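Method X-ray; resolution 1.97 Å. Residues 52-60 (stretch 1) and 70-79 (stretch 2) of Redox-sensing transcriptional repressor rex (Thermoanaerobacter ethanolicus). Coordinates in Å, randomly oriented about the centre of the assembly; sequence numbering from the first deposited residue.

Stretch 1 52-60: DLNNFGGFG
Stretch 2 70-79: ELYNNLTKIL

This is a mainly apolar contact in which the end of one helix and the loop after it pack against a second helix, with no direct hydrogen bond between the stretches and one water bridging them. The two sides together bury 445 Å².

Stretch 1 enters at Asp 52 in a helix that begins earlier in the chain. A type I beta turn runs from Asn 54 to Gly 57. Phe 56 N donates to Leu 53 O at 2.9 Å, and Asn 55 ND2 donates to Asp 52 O at 3.0 Å. Gly 57 has phi/psi 96/-173, where a CB would jam against the carbonyl O of Phe 56. Gly 58 is extended (-89/169); Phe 59 is not (-150/48). Gly 60 has positive phi (57/37).

Stretch 2 continues a helix from earlier in the chain through Ile 78; Leu 79 lies outside it. Its i to i+4 bonds include Asn 74 N to Glu 70 O at 3.0 Å and Ile 78 N to Asn 74 O at 2.9 Å. The contacting residues Glu 70, Leu 71, Asn 74, Leu 75 and Ile 78 therefore recur along one side of the helix.

In register, Phe 59 CA is 6.9 Å from Asn 74 CA. Phe 56 CA is 7.4 Å from Ile 78 CA. Leu 53 CA is 8.6 Å from Leu 75 CA.

Phe 56 (chi1 m, -52°; chi2 -73°) and Ile 78 (chi1 m, chi2 t) point toward each other's stretch. Ile 78 CG2 lies 3.6 Å from the centroid of the Phe 56 ring, 8° off its normal, a CH-pi contact over the face. Phe 56 CD2 is also 3.6 Å from Ile 78 CD1.

Leu 53 (m, t) leaves its backbone sideways, but its end reaches stretch 2. Leu 53 CD1 is 3.9 Å from Leu 71 CD1, and Leu 53 CD2 is 4.0 Å from Leu 75 CD2. Leu 71 is t, p; Leu 75 is m, t.

Phe 59 (chi1 p, 51°; chi2 101°) has the most area covered. Asn 74 (chi1 t, -176°; chi2 38°) lies over one face of its ring, with Asn 74 ND2 3.4 Å from Phe 59 CD2. Phe 59 CE1 is 4.1 Å from Leu 71 CD1, which approaches obliquely.

The same Asn 74 amide holds the water. Asn 74 ND2 donates to water 1 at 2.9 Å, and the water donates to Leu 53 O at 2.8 Å.

At the exposed margin, Glu 70 OE1 comes within 3.7 Å of Gly 60 O, mere proximity for a carboxylate and a carbonyl. Gly 60 is poorly ordered.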

ATOM      1  N   ASP B  52      -4.439  20.168   8.957  1.00 31.30           N
ATOM      2  CA  ASP B  52      -3.938  18.835   9.357  1.00 33.95           C
ATOM      3  C   ASP B  52      -2.882  18.961  10.451  1.00 34.52           C
ATOM      4  O   ASP B  52      -2.959  18.270  11.450  1.00 37.86           O
ATOM      5  CB  ASP B  52      -3.320  18.072   8.183  1.00 30.85           C
ATOM      6  CG  ASP B  52      -4.370  17.582   7.173  1.00 33.87           C
ATOM      7  OD1 ASP B  52      -5.594  17.576   7.484  1.00 32.92           O
ATOM      8  OD2 ASP B  52      -3.971  17.106   6.079  1.00 34.27           O
ATOM      9  N   LEU B  53      -1.881  19.809  10.262  1.00 33.59           N
ATOM     10  CA  LEU B  53      -0.847  20.027  11.248  1.00 36.86           C
ATOM     11  C   LEU B  53      -1.376  20.665  12.541  1.00 39.66           C
ATOM     12  O   LEU B  53      -0.917  20.314  13.662  1.00 38.76           O
ATOM     13  CB  LEU B  53       0.286  20.897  10.650  1.00 36.82           C
ATOM     14  CG  LEU B  53       0.920  20.284   9.391  1.00 38.94           C
ATOM     15  CD1 LEU B  53       1.838  21.157   8.526  1.00 38.20           C
ATOM     16  CD2 LEU B  53       1.576  18.924   9.775  1.00 39.80           C
ATOM     17  N   ASN B  54      -2.366  21.554  12.392  1.00 37.65           N
ATOM     18  CA  ASN B  54      -2.849  22.287  13.549  1.00 39.50           C
ATOM     19  C   ASN B  54      -3.518  21.379  14.572  1.00 41.07           C
ATOM     20  O   ASN B  54      -3.659  21.782  15.728  1.00 39.79           O
ATOM     21  CB  ASN B  54      -3.790  23.417  13.155  1.00 39.85           C
ATOM     22  CG  ASN B  54      -3.748  24.570  14.169  1.00 44.24           C
ATOM     23  OD1 ASN B  54      -2.674  25.023  14.533  1.00 41.60           O
ATOM     24  ND2 ASN B  54      -4.903  24.997  14.649  1.00 45.20           N
ATOM     25  N   ASN B  55      -3.899  20.157  14.175  1.00 38.52           N
ATOM     26  CA  ASN B  55      -4.399  19.162  15.152  1.00 42.15           C
ATOM     27  C   ASN B  55      -3.400  18.888  16.270  1.00 41.40           C
ATOM     28  O   ASN B  55      -3.779  18.410  17.362  1.00 39.87           O
ATOM     29  CB  ASN B  55      -4.732  17.799  14.504  1.00 40.38           C
ATOM     30  CG  ASN B  55      -5.984  17.836  13.623  1.00 44.82           C
ATOM     31  OD1 ASN B  55      -7.097  17.970  14.122  1.00 48.49           O
ATOM     32  ND2 ASN B  55      -5.799  17.683  12.303  1.00 41.52           N
ATOM     33  N   PHE B  56      -2.125  19.151  15.987  1.00 42.32           N
ATOM     34  CA  PHE B  56      -1.041  18.695  16.860  1.00 47.20           C
ATOM     35  C   PHE B  56      -0.232  19.837  17.530  1.00 51.76           C
ATOM     36  O   PHE B  56       0.904  19.634  17.935  1.00 51.59           O
ATOM     37  CB  PHE B  56      -0.095  17.767  16.074  1.00 44.34           C
ATOM     38  CG  PHE B  56      -0.820  16.658  15.387  1.00 39.94           C
ATOM     39  CD1 PHE B  56      -1.342  15.597  16.127  1.00 38.35           C
ATOM     40  CD2 PHE B  56      -1.080  16.731  14.021  1.00 40.17           C
ATOM     41  CE1 PHE B  56      -2.071  14.567  15.518  1.00 35.66           C
ATOM     42  CE2 PHE B  56      -1.804  15.712  13.381  1.00 34.27           C
ATOM     43  CZ  PHE B  56      -2.323  14.653  14.119  1.00 34.93           C
ATOM     44  N   GLY B  57      -0.779  21.040  17.526  1.00 56.94           N
ATOM     45  CA  GLY B  57      -0.119  22.185  18.162  1.00 64.54           C
ATOM     46  C   GLY B  57       0.685  23.001  17.166  1.00 68.02           C
ATOM     47  O   GLY B  57       0.601  22.774  15.951  1.00 67.77           O
ATOM     48  N   GLY B  58       1.437  23.978  17.680  1.00 71.31           N
ATOM     49  CA  GLY B  58       2.457  24.688  16.889  1.00 73.36           C
ATOM     50  C   GLY B  58       3.768  23.934  17.011  1.00 74.23           C
ATOM     51  O   GLY B  58       3.866  23.003  17.821  1.00 74.83           O
ATOM     52  N   PHE B  59       4.759  24.294  16.192  1.00 75.34           N
ATOM     53  CA  PHE B  59       6.077  23.628  16.189  1.00 75.51           C
ATOM     54  C   PHE B  59       7.190  24.603  15.764  1.00 78.08           C
ATOM     55  O   PHE B  59       8.032  24.271  14.913  1.00 77.57           O
ATOM     56  CB  PHE B  59       6.076  22.375  15.285  1.00 73.56           C
ATOM     57  CG  PHE B  59       5.538  22.623  13.894  1.00 68.60           C
ATOM     58  CD1 PHE B  59       6.402  22.795  12.818  1.00 63.77           C
ATOM     59  CD2 PHE B  59       4.166  22.687  13.671  1.00 65.19           C
ATOM     60  CE1 PHE B  59       5.906  23.064  11.551  1.00 62.90           C
ATOM     61  CE2 PHE B  59       3.666  22.922  12.419  1.00 61.71           C
ATOM     62  CZ  PHE B  59       4.531  23.127  11.354  1.00 61.88           C
ATOM     63  N   GLY B  60       7.183  25.799  16.369  1.00 80.67           N
ATOM     64  CA  GLY B  60       8.088  26.901  16.016  1.00 83.10           C
ATOM     65  C   GLY B  60       8.044  27.370  14.568  1.00 83.33           C
ATOM     66  O   GLY B  60       9.088  27.701  13.995  1.00 84.48           O
ATOM     67  N   GLU B  70      12.390  20.840  10.673  1.00 51.26           N
ATOM     68  CA  GLU B  70      11.535  20.932  11.862  1.00 50.79           C
ATOM     69  C   GLU B  70      10.160  20.313  11.593  1.00 47.40           C
ATOM     70  O   GLU B  70       9.561  19.717  12.489  1.00 45.74           O
ATOM     71  CB  GLU B  70      11.352  22.397  12.293  1.00 53.16           C
ATOM     72  CG  GLU B  70      12.660  23.010  12.766  1.00 61.54           C
ATOM     73  CD  GLU B  70      12.493  24.366  13.464  1.00 72.01           C
ATOM     74  OE1 GLU B  70      11.637  25.165  13.023  1.00 69.36           O
ATOM     75  OE2 GLU B  70      13.234  24.614  14.456  1.00 78.09           O
ATOM     76  N   LEU B  71       9.648  20.519  10.387  1.00 44.88           N
ATOM     77  CA  LEU B  71       8.350  19.939  10.039  1.00 43.76           C
ATOM     78  C   LEU B  71       8.538  18.426  10.009  1.00 43.13           C
ATOM     79  O   LEU B  71       7.729  17.664  10.596  1.00 42.79           O
ATOM     80  CB  LEU B  71       7.783  20.516   8.747  1.00 41.76           C
ATOM     81  CG  LEU B  71       6.491  19.909   8.171  1.00 40.31           C
ATOM     82  CD1 LEU B  71       5.419  19.767   9.248  1.00 39.11           C
ATOM     83  CD2 LEU B  71       6.005  20.627   6.944  1.00 40.74           C
ATOM     84  N   TYR B  72       9.609  18.002   9.349  1.00 42.56           N
ATOM     85  CA  TYR B  72       9.908  16.577   9.299  1.00 43.35           C
ATOM     86  C   TYR B  72       9.972  15.959  10.695  1.00 43.35           C
ATOM     87  O   TYR B  72       9.359  14.904  10.952  1.00 41.34           O
ATOM     88  CB  TYR B  72      11.208  16.300   8.535  1.00 43.68           C
ATOM     89  CG  TYR B  72      11.578  14.849   8.554  1.00 45.91           C
ATOM     90  CD1 TYR B  72      10.918  13.948   7.700  1.00 46.19           C
ATOM     91  CD2 TYR B  72      12.544  14.356   9.443  1.00 45.11           C
ATOM     92  CE1 TYR B  72      11.237  12.598   7.707  1.00 45.80           C
ATOM     93  CE2 TYR B  72      12.861  12.973   9.459  1.00 50.11           C
ATOM     94  CZ  TYR B  72      12.209  12.129   8.565  1.00 48.42           C
ATOM     95  OH  TYR B  72      12.466  10.774   8.522  1.00 54.28           O
ATOM     96  N   ASN B  73      10.724  16.589  11.600  1.00 43.85           N
ATOM     97  CA  ASN B  73      10.852  16.047  12.947  1.00 44.78           C
ATOM     98  C   ASN B  73       9.528  16.048  13.709  1.00 44.76           C
ATOM     99  O   ASN B  73       9.254  15.113  14.471  1.00 44.36           O
ATOM    100  CB  ASN B  73      11.967  16.749  13.760  1.00 50.16           C
ATOM    101  CG  ASN B  73      13.361  16.438  13.236  1.00 51.48           C
ATOM    102  OD1 ASN B  73      13.603  15.400  12.634  1.00 52.66           O
ATOM    103  ND2 ASN B  73      14.292  17.351  13.466  1.00 57.92           N
ATOM    104  N   ASN B  74       8.710  17.072  13.500  1.00 42.42           N
ATOM    105  CA  ASN B  74       7.352  17.138  14.057  1.00 44.55           C
ATOM    106  C   ASN B  74       6.520  15.938  13.553  1.00 40.18           C
ATOM    107  O   ASN B  74       5.911  15.232  14.349  1.00 39.58           O
ATOM    108  CB  ASN B  74       6.680  18.464  13.643  1.00 44.42           C
ATOM    109  CG  ASN B  74       5.269  18.681  14.252  1.00 51.12           C
ATOM    110  OD1 ASN B  74       4.994  18.352  15.402  1.00 52.41           O
ATOM    111  ND2 ASN B  74       4.383  19.297  13.462  1.00 52.80           N
ATOM    112  N   LEU B  75       6.518  15.709  12.245  1.00 38.07           N
ATOM    113  CA  LEU B  75       5.769  14.578  11.693  1.00 36.82           C
ATOM    114  C   LEU B  75       6.241  13.205  12.214  1.00 37.10           C
ATOM    115  O   LEU B  75       5.445  12.311  12.492  1.00 35.65           O
ATOM    116  CB  LEU B  75       5.814  14.661  10.190  1.00 33.42           C
ATOM    117  CG  LEU B  75       4.918  15.786   9.684  1.00 36.09           C
ATOM    118  CD1 LEU B  75       5.331  16.107   8.255  1.00 33.90           C
ATOM    119  CD2 LEU B  75       3.440  15.331   9.777  1.00 35.32           C
ATOM    120  N   THR B  76       7.537  13.063  12.419  1.00 37.54           N
ATOM    121  CA  THR B  76       8.074  11.840  12.979  1.00 38.50           C
ATOM    122  C   THR B  76       7.470  11.568  14.343  1.00 37.82           C
ATOM    123  O   THR B  76       7.066  10.434  14.652  1.00 37.71           O
ATOM    124  CB  THR B  76       9.616  11.922  13.142  1.00 38.81           C
ATOM    125  OG1 THR B  76      10.199  12.015  11.842  1.00 40.82           O
ATOM    126  CG2 THR B  76      10.151  10.649  13.833  1.00 43.11           C
ATOM    127  N   LYS B  77       7.441  12.609  15.179  1.00 39.94           N
ATOM    128  CA  LYS B  77       6.840  12.540  16.506  1.00 39.30           C
ATOM    129  C   LYS B  77       5.345  12.237  16.433  1.00 37.25           C
ATOM    130  O   LYS B  77       4.826  11.416  17.188  1.00 36.56           O
ATOM    131  CB  LYS B  77       7.046  13.890  17.242  1.00 43.38           C
ATOM    132  CG  LYS B  77       6.257  14.030  18.571  1.00 47.99           C
ATOM    133  CD  LYS B  77       6.393  15.390  19.326  1.00 57.14           C
ATOM    134  CE  LYS B  77       5.584  16.481  18.625  1.00 61.96           C
ATOM    135  NZ  LYS B  77       4.741  17.338  19.507  1.00 64.32           N
ATOM    136  N   ILE B  78       4.627  12.964  15.573  1.00 34.85           N
ATOM    137  CA  ILE B  78       3.165  12.789  15.464  1.00 34.41           C
ATOM    138  C   ILE B  78       2.858  11.336  15.035  1.00 31.21           C
ATOM    139  O   ILE B  78       1.880  10.727  15.507  1.00 32.47           O
ATOM    140  CB  ILE B  78       2.591  13.774  14.406  1.00 33.83           C
ATOM    141  CG1 ILE B  78       2.559  15.187  14.990  1.00 34.87           C
ATOM    142  CG2 ILE B  78       1.170  13.411  13.986  1.00 33.50           C
ATOM    143  CD1 ILE B  78       2.447  16.225  13.817  1.00 36.48           C
ATOM    144  N   LEU B  79       3.705  10.785  14.188  1.00 30.19           N
ATOM    145  CA  LEU B  79       3.460   9.411  13.652  1.00 30.57           C
ATOM    146  C   LEU B  79       3.923   8.315  14.600  1.00 32.83           C
ATOM    147  O   LEU B  79       3.802   7.129  14.258  1.00 30.01           O
ATOM    148  CB  LEU B  79       4.172   9.215  12.300  1.00 30.71           C
ATOM    149  CG  LEU B  79       3.498  10.072  11.239  1.00 28.78           C
ATOM    150  CD1 LEU B  79       4.416  10.155  10.032  1.00 32.19           C
ATOM    151  CD2 LEU B  79       2.141   9.463  10.894  1.00 28.77           C
TER
HETATM  152  O   HOH W   1       1.828  20.218  14.405  1.00 42.93           O